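Local coordinates for protein 5-carboxyvanillate decarboxylase (Sphingomonas paucimobilis, PDB 4L6D) that probably removes the carboxyl group at position 5 of 5-carboxyvanillate to give vanillate, using a manganese ion held in an amidohydrolase-type barrel, at residues L141-Y152 / L171-I182; V81-T90 / G115-A123. One frame throughout, in Å; residues are numbered along the deposited sequence.

Contact 1 lies deep in the barrel: it pairs the neighbouring strands 140-144 and 171-174, with H174, the last residue of the second strand, on the manganese ion, and then follows the loops beyond. Contact 2 sits farther out and is only partly buried; it sets the start of helix 86-106 against the loop that leads from strand 111-115 into helix 122-134. The two share a seam, since G115 pairs with V142 and Q82 reaches N144. Their chemistry follows their place. Strand-to-strand bonds, a histidine-arginine stack and a metal ligand make up contact 1, whereas in contact 2 one glutamine amide grips turn carbonyls beside small apolar groups and another vanillate lies beside the start of the helix.

Contact 1. Residues L141-Y152 / L171-I182; sequences LVINSHTNDLYY and LYIHPRAPSKQI. With MN (manganese (II) ion), chain I; VNL (4-hydroxy-3-methoxybenzoate), chain J.
H146 and R176 meet flat to flat: the guanidinium lies on the imidazole with centres 3.6 Å apart and planes 16° from parallel, although the two side chains run at about a right angle. H146 NE2 sits over the middle of the guanidinium. R176 bends at its third torsion (chi3 -69°), which turns the group back over the ring and lets NH1 give a hydrogen bond to H146 O at 2.9 Å, coming from above the carbonyl plane. Its NE forms a salt bridge with D32. The other face of the imidazole takes S179 CB, 3.6 Å from the ring centroid in a CH-pi contact, so the ring is clamped between serine and arginine while a water meets NE2 at its edge.

All this hangs on a parallel strand pair of the TIM barrel, from the beta-alpha-beta unit 140-144, 158-167, 171-174. Y172 N bonds L141 O, and I143 N returns to Y172 O. On one face of the sheet L171 CD1 packs against L141 CB and I143 CG2; on the other, N144 and H174 run side by side with amide and ring nearly perpendicular. H174 CG is anti to the backbone N (chi1 -173°), sending NE2 to the manganese at 2.2 Å, where E8, D297, a water and the vanillate O3 complete the site. ND1 donates to P175 O on a lone pair in the carbonyl plane, which, with the metal bond at NE2, fixes the ring's rotation.

Farther along, S179 OG donates to Y151 OH (2.7 Å), which also bonds E201, and accepts from Q181 N in an ST turn. D149 holds the same turn twice: its OD1 takes K180 N from above the carboxylate plane, and its backbone O receives Q181 NE2 at 2.9 Å, the acceptor lying in the amide plane.

Contact 2. Residues V81-T90 / G115-A123; sequences VQMFDAETGT and GTFAPQDPA. With VNL (4-hydroxy-3-methoxybenzoate), chain K.
Q120 reaches across to A86 and the V81-F84 turn from a type I turn, A118-D121, that follows a strand of the TIM barrel and leads into the next helix. Its CB rests on A86, 3.9 Å from A86 CB, at the start of helix 86-106. CG passes F84 O at 3.8 Å, and a bend at chi2 (94°) swings CD and the amide in toward the carbonyls of the V81-F84 turn. There Q120 NE2 donates twice: to F84 O at 2.9 Å, from above that carbonyl's plane, and to V81 O at 3.0 Å. Both oxygens lie in the plane of the amide, so the pair fixes its rotation. OE1 is buried and finds no polar partner. With the chain cut back to an alanine here, the carbonyls of V81 and F84 would probably lose their shared donor, and a gap is likely to open beside the turn.

Beside it, A118 CB packs against the helix backbone at G89 and T90 and against V81 CG2. D85 caps the helix, its OD1 taking T88 N and T88 OG1. T90 turns its two branches to different partners: CG2 lies 3.6 Å from CM1 of a vanillate bound beside the helix, while OG1 donates to A86 O and accepts from a water that also donates to A118 O.

Contact 1. Residues L141-Y152 / L171-I182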
loop_
_atom_site.group_PDB
_atom_site.type_symbol
_atom_site.label_atom_id
_atom_site.label_comp_id
_atom_site.label_asym_id
_atom_site.label_seq_id
_atom_site.Cartn_x
_atom_site.Cartn_y
_atom_site.Cartn_z
ATOM N N LEU A 141 -18.687 16.052 -0.458
ATOM C CA LEU A 141 -19.052 15.028 0.521
ATOM C C LEU A 141 -17.816 14.366 1.101
ATOM O O LEU A 141 -16.753 14.361 0.481
ATOM C CB LEU A 141 -19.921 13.961 -0.143
ATOM C CG LEU A 141 -21.268 14.423 -0.687
ATOM C CD1 LEU A 141 -21.816 13.390 -1.676
ATOM C CD2 LEU A 141 -22.276 14.699 0.417
ATOM N N VAL A 142 -17.962 13.787 2.290
ATOM C CA VAL A 142 -16.888 13.013 2.909
ATOM C C VAL A 142 -17.475 11.760 3.540
ATOM O O VAL A 142 -18.578 11.778 4.101
ATOM C CB VAL A 142 -16.102 13.841 3.965
ATOM C CG1 VAL A 142 -17.013 14.323 5.092
ATOM C CG2 VAL A 142 -14.921 13.044 4.540
ATOM N N ILE A 143 -16.743 10.667 3.406
ATOM C CA ILE A 143 -17.077 9.420 4.076
ATOM C C ILE A 143 -15.749 8.759 4.468
ATOM O O ILE A 143 -14.723 8.992 3.822
ATOM C CB ILE A 143 -17.962 8.508 3.178
ATOM C CG1 ILE A 143 -18.782 7.536 4.038
ATOM C CG2 ILE A 143 -17.118 7.773 2.144
ATOM C CD1 ILE A 143 -19.847 8.235 4.918
ATOM N N ASN A 144 -15.757 7.953 5.525
ATOM C CA ASN A 144 -14.520 7.377 6.060
ATOM C C ASN A 144 -14.383 5.896 5.771
ATOM O O ASN A 144 -14.898 5.064 6.512
ATOM C CB ASN A 144 -14.423 7.651 7.560
ATOM C CG ASN A 144 -14.656 9.104 7.867
ATOM O OD1 ASN A 144 -13.786 9.943 7.606
ATOM N ND2 ASN A 144 -15.852 9.435 8.351
ATOM N N SER A 145 -13.663 5.589 4.697
ATOM C CA SER A 145 -13.547 4.252 4.126
ATOM C C SER A 145 -14.771 3.360 4.399
ATOM O O SER A 145 -15.884 3.778 4.104
ATOM C CB SER A 145 -12.221 3.599 4.502
ATOM O OG SER A 145 -11.914 2.588 3.565
ATOM N N HIS A 146 -14.582 2.185 4.992
ATOM C CA HIS A 146 -15.638 1.175 5.050
ATOM C C HIS A 146 -16.851 1.566 5.888
ATOM O O HIS A 146 -16.766 2.410 6.771
ATOM C CB HIS A 146 -15.081 -0.164 5.557
ATOM C CG HIS A 146 -14.955 -0.258 7.047
ATOM N ND1 HIS A 146 -15.996 -0.662 7.860
ATOM C CD2 HIS A 146 -13.909 -0.009 7.872
ATOM C CE1 HIS A 146 -15.592 -0.664 9.120
ATOM N NE2 HIS A 146 -14.332 -0.266 9.155
ATOM N N THR A 147 -17.981 0.939 5.591
ATOM C CA THR A 147 -19.125 0.967 6.494
ATOM C C THR A 147 -19.589 -0.458 6.732
ATOM O O THR A 147 -19.757 -1.230 5.787
ATOM C CB THR A 147 -20.294 1.807 5.938
ATOM O OG1 THR A 147 -19.834 3.136 5.680
ATOM C CG2 THR A 147 -21.454 1.863 6.950
ATOM N N ASN A 148 -19.772 -0.806 8.002
ATOM C CA ASN A 148 -20.208 -2.147 8.389
ATOM C C ASN A 148 -19.275 -3.239 7.864
ATOM O O ASN A 148 -19.696 -4.358 7.595
ATOM C CB ASN A 148 -21.662 -2.405 7.971
ATOM C CG ASN A 148 -22.635 -1.441 8.623
ATOM O OD1 ASN A 148 -22.414 -0.984 9.744
ATOM N ND2 ASN A 148 -23.720 -1.134 7.925
ATOM N N ASP A 149 -18.004 -2.875 7.726
ATOM C CA ASP A 149 -16.952 -3.784 7.279
ATOM C C ASP A 149 -17.172 -4.274 5.858
ATOM O O ASP A 149 -16.725 -5.354 5.480
ATOM C CB ASP A 149 -16.798 -4.925 8.277
ATOM C CG ASP A 149 -16.518 -4.409 9.664
ATOM O OD1 ASP A 149 -15.417 -3.850 9.852
ATOM O OD2 ASP A 149 -17.418 -4.504 10.539
ATOM N N LEU A 150 -17.859 -3.450 5.078
ATOM C CA LEU A 150 -18.029 -3.678 3.650
ATOM C C LEU A 150 -17.377 -2.530 2.913
ATOM O O LEU A 150 -17.337 -1.400 3.410
ATOM C CB LEU A 150 -19.508 -3.715 3.284
ATOM C CG LEU A 150 -20.342 -4.794 3.948
ATOM C CD1 LEU A 150 -21.802 -4.581 3.619
ATOM C CD2 LEU A 150 -19.876 -6.157 3.492
ATOM N N TYR A 151 -16.893 -2.820 1.704
ATOM C CA TYR A 151 -16.263 -1.818 0.860
ATOM C C TYR A 151 -17.222 -1.354 -0.238
ATOM O O TYR A 151 -18.288 -1.949 -0.427
ATOM C CB TYR A 151 -14.949 -2.366 0.299
ATOM C CG TYR A 151 -13.958 -2.614 1.411
ATOM C CD1 TYR A 151 -13.381 -1.546 2.088
ATOM C CD2 TYR A 151 -13.619 -3.902 1.805
ATOM C CE1 TYR A 151 -12.489 -1.751 3.134
ATOM C CE2 TYR A 151 -12.721 -4.121 2.857
ATOM C CZ TYR A 151 -12.156 -3.041 3.507
ATOM O OH TYR A 151 -11.266 -3.254 4.548
ATOM N N TYR A 152 -16.841 -0.297 -0.952
ATOM C CA TYR A 152 -17.804 0.405 -1.805
ATOM C C TYR A 152 -17.977 -0.194 -3.197
ATOM O O TYR A 152 -18.643 0.394 -4.047
ATOM C CB TYR A 152 -17.546 1.921 -1.833
ATOM C CG TYR A 152 -17.777 2.519 -0.463
ATOM C CD1 TYR A 152 -18.926 2.203 0.260
ATOM C CD2 TYR A 152 -16.823 3.328 0.135
ATOM C CE1 TYR A 152 -19.130 2.705 1.531
ATOM C CE2 TYR A 152 -17.025 3.851 1.401
ATOM C CZ TYR A 152 -18.175 3.527 2.095
ATOM O OH TYR A 152 -18.384 4.021 3.367
ATOM N N LEU A 171 -16.710 13.141 -3.770
ATOM C CA LEU A 171 -16.678 12.419 -2.498
ATOM C C LEU A 171 -15.246 12.198 -2.041
ATOM O O LEU A 171 -14.473 11.504 -2.702
ATOM C CB LEU A 171 -17.379 11.069 -2.632
ATOM C CG LEU A 171 -17.276 10.159 -1.403
ATOM C CD1 LEU A 171 -18.049 10.734 -0.211
ATOM C CD2 LEU A 171 -17.792 8.770 -1.739
ATOM N N TYR A 172 -14.895 12.793 -0.905
ATOM C CA TYR A 172 -13.603 12.549 -0.281
ATOM C C TYR A 172 -13.734 11.264 0.519
ATOM O O TYR A 172 -14.528 11.202 1.457
ATOM C CB TYR A 172 -13.257 13.721 0.645
ATOM C CG TYR A 172 -11.779 13.931 0.917
ATOM C CD1 TYR A 172 -10.985 12.908 1.427
ATOM C CD2 TYR A 172 -11.185 15.170 0.677
ATOM C CE1 TYR A 172 -9.640 13.110 1.696
ATOM C CE2 TYR A 172 -9.847 15.388 0.935
ATOM C CZ TYR A 172 -9.077 14.351 1.432
ATOM O OH TYR A 172 -7.751 14.584 1.679
ATOM N N ILE A 173 -13.008 10.223 0.124
ATOM C CA ILE A 173 -12.983 9.004 0.931
ATOM C C ILE A 173 -11.784 9.080 1.853
ATOM O O ILE A 173 -10.656 8.738 1.472
ATOM C CB ILE A 173 -12.981 7.707 0.090
ATOM C CG1 ILE A 173 -14.223 7.657 -0.807
ATOM C CG2 ILE A 173 -12.984 6.501 1.019
ATOM C CD1 ILE A 173 -14.278 6.433 -1.727
ATOM N N HIS A 174 -12.055 9.561 3.064
ATOM C CA HIS A 174 -11.065 9.725 4.121
ATOM C C HIS A 174 -10.815 8.359 4.757
ATOM O O HIS A 174 -11.658 7.478 4.672
ATOM C CB HIS A 174 -11.657 10.698 5.144
ATOM C CG HIS A 174 -10.707 11.111 6.223
ATOM N ND1 HIS A 174 -10.488 10.355 7.356
ATOM C CD2 HIS A 174 -9.916 12.202 6.339
ATOM C CE1 HIS A 174 -9.605 10.965 8.123
ATOM N NE2 HIS A 174 -9.241 12.088 7.529
ATOM N N PRO A 175 -9.654 8.159 5.397
ATOM C CA PRO A 175 -9.475 6.870 6.080
ATOM C C PRO A 175 -10.341 6.665 7.332
ATOM O O PRO A 175 -10.928 7.582 7.905
ATOM C CB PRO A 175 -7.990 6.886 6.491
ATOM C CG PRO A 175 -7.355 7.889 5.563
ATOM C CD PRO A 175 -8.398 8.926 5.312
ATOM N N ARG A 176 -10.425 5.404 7.729
ATOM C CA ARG A 176 -10.687 5.036 9.118
ATOM C C ARG A 176 -9.813 3.810 9.351
ATOM O O ARG A 176 -9.067 3.399 8.465
ATOM C CB ARG A 176 -12.178 4.764 9.379
ATOM C CG ARG A 176 -12.759 3.642 8.530
ATOM C CD ARG A 176 -14.229 3.409 8.810
ATOM N NE ARG A 176 -14.464 2.841 10.132
ATOM C CZ ARG A 176 -15.634 2.353 10.525
ATOM N NH1 ARG A 176 -16.671 2.394 9.695
ATOM N NH2 ARG A 176 -15.766 1.840 11.743
ATOM N N ALA A 177 -9.878 3.234 10.540
ATOM C CA ALA A 177 -9.053 2.068 10.817
ATOM C C ALA A 177 -9.462 0.877 9.942
ATOM O O ALA A 177 -10.635 0.746 9.563
ATOM C CB ALA A 177 -9.147 1.695 12.299
ATOM N N PRO A 178 -8.492 0.001 9.629
ATOM C CA PRO A 178 -8.762 -1.267 8.946
ATOM C C PRO A 178 -10.035 -1.969 9.428
ATOM O O PRO A 178 -10.247 -2.126 10.633
ATOM C CB PRO A 178 -7.530 -2.092 9.290
ATOM C CG PRO A 178 -6.423 -1.049 9.283
ATOM C CD PRO A 178 -7.046 0.206 9.846
ATOM N N SER A 179 -10.861 -2.393 8.475
ATOM C CA SER A 179 -12.103 -3.104 8.776
ATOM C C SER A 179 -11.823 -4.465 9.386
ATOM O O SER A 179 -10.676 -4.919 9.450
ATOM C CB SER A 179 -12.923 -3.317 7.503
ATOM O OG SER A 179 -12.388 -4.399 6.750
ATOM N N LYS A 180 -12.887 -5.142 9.798
ATOM C CA LYS A 180 -12.747 -6.456 10.417
ATOM C C LYS A 180 -12.194 -7.487 9.435
ATOM O O LYS A 180 -11.673 -8.523 9.846
ATOM C CB LYS A 180 -14.071 -6.927 11.032
ATOM C CG LYS A 180 -14.506 -6.148 12.265
ATOM C CD LYS A 180 -15.837 -6.654 12.804
ATOM C CE LYS A 180 -16.226 -5.850 14.036
ATOM N NZ LYS A 180 -17.383 -6.440 14.751
ATOM N N GLN A 181 -12.278 -7.193 8.143
ATOM C CA GLN A 181 -11.730 -8.093 7.142
ATOM C C GLN A 181 -10.215 -8.170 7.243
ATOM O O GLN A 181 -9.618 -9.188 6.882
ATOM C CB GLN A 181 -12.122 -7.628 5.743
ATOM C CG GLN A 181 -13.634 -7.593 5.528
ATOM C CD GLN A 181 -14.005 -7.596 4.058
ATOM O OE1 GLN A 181 -13.385 -8.294 3.253
ATOM N NE2 GLN A 181 -15.026 -6.829 3.701
ATOM N N ILE A 182 -9.591 -7.095 7.723
ATOM C CA ILE A 182 -8.132 -7.005 7.699
ATOM C C ILE A 182 -7.493 -6.579 9.027
ATOM O O ILE A 182 -6.267 -6.531 9.130
ATOM C CB ILE A 182 -7.632 -6.053 6.580
ATOM C CG1 ILE A 182 -8.267 -4.660 6.728
ATOM C CG2 ILE A 182 -7.951 -6.635 5.215
ATOM C CD1 ILE A 182 -7.554 -3.561 5.933
HETATM MN MN MN I . -7.556 13.377 8.109
HETATM C C1 VNL J . -5.377 10.941 13.005
HETATM C CO1 VNL J . -4.740 11.580 11.932
HETATM C CO2 VNL J . -6.774 10.760 13.020
HETATM C CM1 VNL J . -5.493 12.063 10.847
HETATM C CM2 VNL J . -7.538 11.218 11.949
HETATM O OM VNL J . -8.900 11.087 11.873
HETATM C CZ VNL J . -6.878 11.897 10.829
HETATM C CC VNL J . -4.556 10.469 14.175
HETATM C CV VNL J . -9.624 10.421 12.926
HETATM O O1 VNL J . -3.372 10.873 14.331
HETATM O O2 VNL J . -5.100 9.720 15.021
HETATM O O3 VNL J . -7.701 12.604 9.997
HETATM O O HOH W 1 -12.532 -0.123 11.423
HETATM O O HOH W 2 -19.207 1.009 10.207
HETATM O O HOH W 3 -8.880 15.111 8.336
#

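Contact 2. Residues V81-T90 / G115-A123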
loop_
_atom_site.group_PDB
_atom_site.type_symbol
_atom_site.label_atom_id
_atom_site.label_comp_id
_atom_site.label_asym_id
_atom_site.label_seq_id
_atom_site.Cartn_x
_atom_site.Cartn_y
_atom_site.Cartn_z
ATOM N N VAL A 81 -20.176 9.310 11.216
ATOM C CA VAL A 81 -21.354 8.724 11.847
ATOM C C VAL A 81 -21.482 7.241 11.540
ATOM O O VAL A 81 -22.514 6.626 11.814
ATOM C CB VAL A 81 -22.670 9.433 11.408
ATOM C CG1 VAL A 81 -22.624 10.920 11.767
ATOM C CG2 VAL A 81 -22.931 9.234 9.914
ATOM N N GLN A 82 -20.418 6.670 10.991
ATOM C CA GLN A 82 -20.475 5.314 10.456
ATOM C C GLN A 82 -20.445 4.192 11.482
ATOM O O GLN A 82 -20.768 3.055 11.147
ATOM C CB GLN A 82 -19.369 5.116 9.423
ATOM C CG GLN A 82 -19.595 5.923 8.158
ATOM C CD GLN A 82 -18.303 6.156 7.421
ATOM O OE1 GLN A 82 -17.750 7.261 7.445
ATOM N NE2 GLN A 82 -17.806 5.111 6.763
ATOM N N MET A 83 -20.071 4.494 12.724
ATOM C CA MET A 83 -20.055 3.447 13.749
ATOM C C MET A 83 -21.410 3.199 14.413
ATOM O O MET A 83 -21.590 2.191 15.091
ATOM C CB MET A 83 -19.020 3.737 14.834
ATOM C CG MET A 83 -17.608 3.857 14.300
ATOM S SD MET A 83 -16.381 3.887 15.606
ATOM C CE MET A 83 -16.347 2.153 16.069
ATOM N N PHE A 84 -22.352 4.121 14.228
ATOM C CA PHE A 84 -23.644 4.057 14.903
ATOM C C PHE A 84 -24.629 3.144 14.174
ATOM O O PHE A 84 -24.414 2.772 13.021
ATOM C CB PHE A 84 -24.242 5.467 15.019
ATOM C CG PHE A 84 -23.308 6.479 15.632
ATOM C CD1 PHE A 84 -22.694 6.231 16.845
ATOM C CD2 PHE A 84 -23.039 7.677 14.987
ATOM C CE1 PHE A 84 -21.833 7.159 17.405
ATOM C CE2 PHE A 84 -22.175 8.609 15.547
ATOM C CZ PHE A 84 -21.573 8.346 16.760
ATOM N N ASP A 85 -25.727 2.794 14.833
ATOM C CA ASP A 85 -26.791 2.092 14.124
ATOM C C ASP A 85 -27.377 3.011 13.051
ATOM O O ASP A 85 -27.101 4.216 13.037
ATOM C CB ASP A 85 -27.874 1.590 15.078
ATOM C CG ASP A 85 -28.527 2.706 15.869
ATOM O OD1 ASP A 85 -29.137 3.602 15.255
ATOM O OD2 ASP A 85 -28.454 2.672 17.115
ATOM N N ALA A 86 -28.171 2.444 12.151
ATOM C CA ALA A 86 -28.658 3.199 10.995
ATOM C C ALA A 86 -29.451 4.461 11.358
ATOM O O ALA A 86 -29.182 5.530 10.812
ATOM C CB ALA A 86 -29.478 2.297 10.081
ATOM N N GLU A 87 -30.413 4.351 12.269
ATOM C CA GLU A 87 -31.247 5.504 12.593
ATOM C C GLU A 87 -30.444 6.602 13.280
ATOM O O GLU A 87 -30.626 7.782 13.002
ATOM C CB GLU A 87 -32.433 5.092 13.461
ATOM C CG GLU A 87 -33.283 3.993 12.846
ATOM C CD GLU A 87 -32.918 2.596 13.351
ATOM O OE1 GLU A 87 -31.731 2.191 13.259
ATOM O OE2 GLU A 87 -33.834 1.901 13.847
ATOM N N THR A 88 -29.561 6.204 14.186
ATOM C CA THR A 88 -28.704 7.156 14.884
ATOM C C THR A 88 -27.755 7.847 13.914
ATOM O O THR A 88 -27.581 9.065 13.960
ATOM C CB THR A 88 -27.895 6.453 15.991
ATOM O OG1 THR A 88 -28.798 5.865 16.939
ATOM C CG2 THR A 88 -26.972 7.434 16.702
ATOM N N GLY A 89 -27.140 7.067 13.033
ATOM C CA GLY A 89 -26.230 7.626 12.047
ATOM C C GLY A 89 -26.930 8.610 11.128
ATOM O O GLY A 89 -26.390 9.667 10.813
ATOM N N THR A 90 -28.124 8.245 10.680
ATOM C CA THR A 90 -28.896 9.091 9.776
ATOM C C THR A 90 -29.250 10.429 10.430
ATOM O O THR A 90 -29.016 11.492 9.847
ATOM C CB THR A 90 -30.165 8.379 9.304
ATOM O OG1 THR A 90 -29.791 7.168 8.631
ATOM C CG2 THR A 90 -30.956 9.272 8.337
ATOM N N GLY A 115 -20.248 17.692 3.384
ATOM C CA GLY A 115 -21.302 17.020 4.122
ATOM C C GLY A 115 -20.990 15.546 4.209
ATOM O O GLY A 115 -20.160 15.048 3.454
ATOM N N THR A 116 -21.645 14.847 5.128
ATOM C CA THR A 116 -21.442 13.413 5.271
ATOM C C THR A 116 -22.799 12.727 5.263
ATOM O O THR A 116 -23.823 13.367 5.022
ATOM C CB THR A 116 -20.563 13.065 6.525
ATOM O OG1 THR A 116 -20.053 11.723 6.424
ATOM C CG2 THR A 116 -21.331 13.238 7.825
ATOM N N PHE A 117 -22.805 11.421 5.473
ATOM C CA PHE A 117 -24.040 10.657 5.431
ATOM C C PHE A 117 -23.823 9.323 6.113
ATOM O O PHE A 117 -22.696 8.958 6.429
ATOM C CB PHE A 117 -24.500 10.443 3.980
ATOM C CG PHE A 117 -23.414 9.947 3.060
ATOM C CD1 PHE A 117 -22.567 10.850 2.412
ATOM C CD2 PHE A 117 -23.245 8.591 2.830
ATOM C CE1 PHE A 117 -21.562 10.409 1.569
ATOM C CE2 PHE A 117 -22.234 8.142 1.967
ATOM C CZ PHE A 117 -21.398 9.059 1.342
ATOM N N ALA A 118 -24.912 8.593 6.317
ATOM C CA ALA A 118 -24.848 7.294 6.968
ATOM C C ALA A 118 -25.147 6.177 5.964
ATOM O O ALA A 118 -26.314 5.854 5.743
ATOM C CB ALA A 118 -25.846 7.253 8.131
ATOM N N PRO A 119 -24.092 5.593 5.353
ATOM C CA PRO A 119 -24.286 4.555 4.331
ATOM C C PRO A 119 -24.909 3.282 4.900
ATOM O O PRO A 119 -25.249 2.405 4.107
ATOM C CB PRO A 119 -22.852 4.256 3.845
ATOM C CG PRO A 119 -21.990 5.332 4.374
ATOM C CD PRO A 119 -22.664 5.839 5.620
ATOM N N GLN A 120 -25.015 3.173 6.229
ATOM C CA GLN A 120 -25.776 2.095 6.877
ATOM C C GLN A 120 -27.189 1.982 6.302
ATOM O O GLN A 120 -27.800 0.907 6.326
ATOM C CB GLN A 120 -25.922 2.353 8.390
ATOM C CG GLN A 120 -24.642 2.447 9.216
ATOM C CD GLN A 120 -24.170 3.877 9.381
ATOM O OE1 GLN A 120 -23.925 4.571 8.400
ATOM N NE2 GLN A 120 -24.030 4.324 10.629
ATOM N N ASP A 121 -27.724 3.112 5.847
ATOM C CA ASP A 121 -29.062 3.182 5.262
ATOM C C ASP A 121 -28.921 3.909 3.933
ATOM O O ASP A 121 -29.048 5.121 3.878
ATOM C CB ASP A 121 -30.000 3.954 6.195
ATOM C CG ASP A 121 -31.418 4.087 5.655
ATOM O OD1 ASP A 121 -31.689 3.785 4.473
ATOM O OD2 ASP A 121 -32.294 4.522 6.430
ATOM N N PRO A 122 -28.660 3.165 2.854
ATOM C CA PRO A 122 -28.365 3.794 1.564
ATOM C C PRO A 122 -29.493 4.670 1.027
ATOM O O PRO A 122 -29.205 5.735 0.470
ATOM C CB PRO A 122 -28.138 2.596 0.643
ATOM C CG PRO A 122 -27.547 1.567 1.561
ATOM C CD PRO A 122 -28.356 1.723 2.838
ATOM N N ALA A 123 -30.739 4.249 1.193
ATOM C CA ALA A 123 -31.853 5.028 0.669
ATOM C C ALA A 123 -32.002 6.367 1.399
ATOM O O ALA A 123 -32.235 7.402 0.763
ATOM C CB ALA A 123 -33.154 4.227 0.705
HETATM C C1 VNL K . -33.847 12.286 11.745
HETATM C CO1 VNL K . -33.209 11.420 10.837
HETATM C CO2 VNL K . -34.674 11.786 12.778
HETATM C CM1 VNL K . -33.374 10.027 10.944
HETATM C CM2 VNL K . -34.845 10.408 12.906
HETATM O OM VNL K . -35.612 9.826 13.878
HETATM C CZ VNL K . -34.166 9.499 11.963
HETATM C CC VNL K . -33.664 13.771 11.608
HETATM C CV VNL K . -36.207 10.629 14.924
HETATM O O1 VNL K . -33.217 14.249 10.537
HETATM O O2 VNL K . -33.980 14.496 12.587
HETATM O O3 VNL K . -34.409 8.151 12.097
HETATM O O HOH W 4 -19.747 9.504 8.315
HETATM O O HOH W 5 -28.815 7.403 6.021
#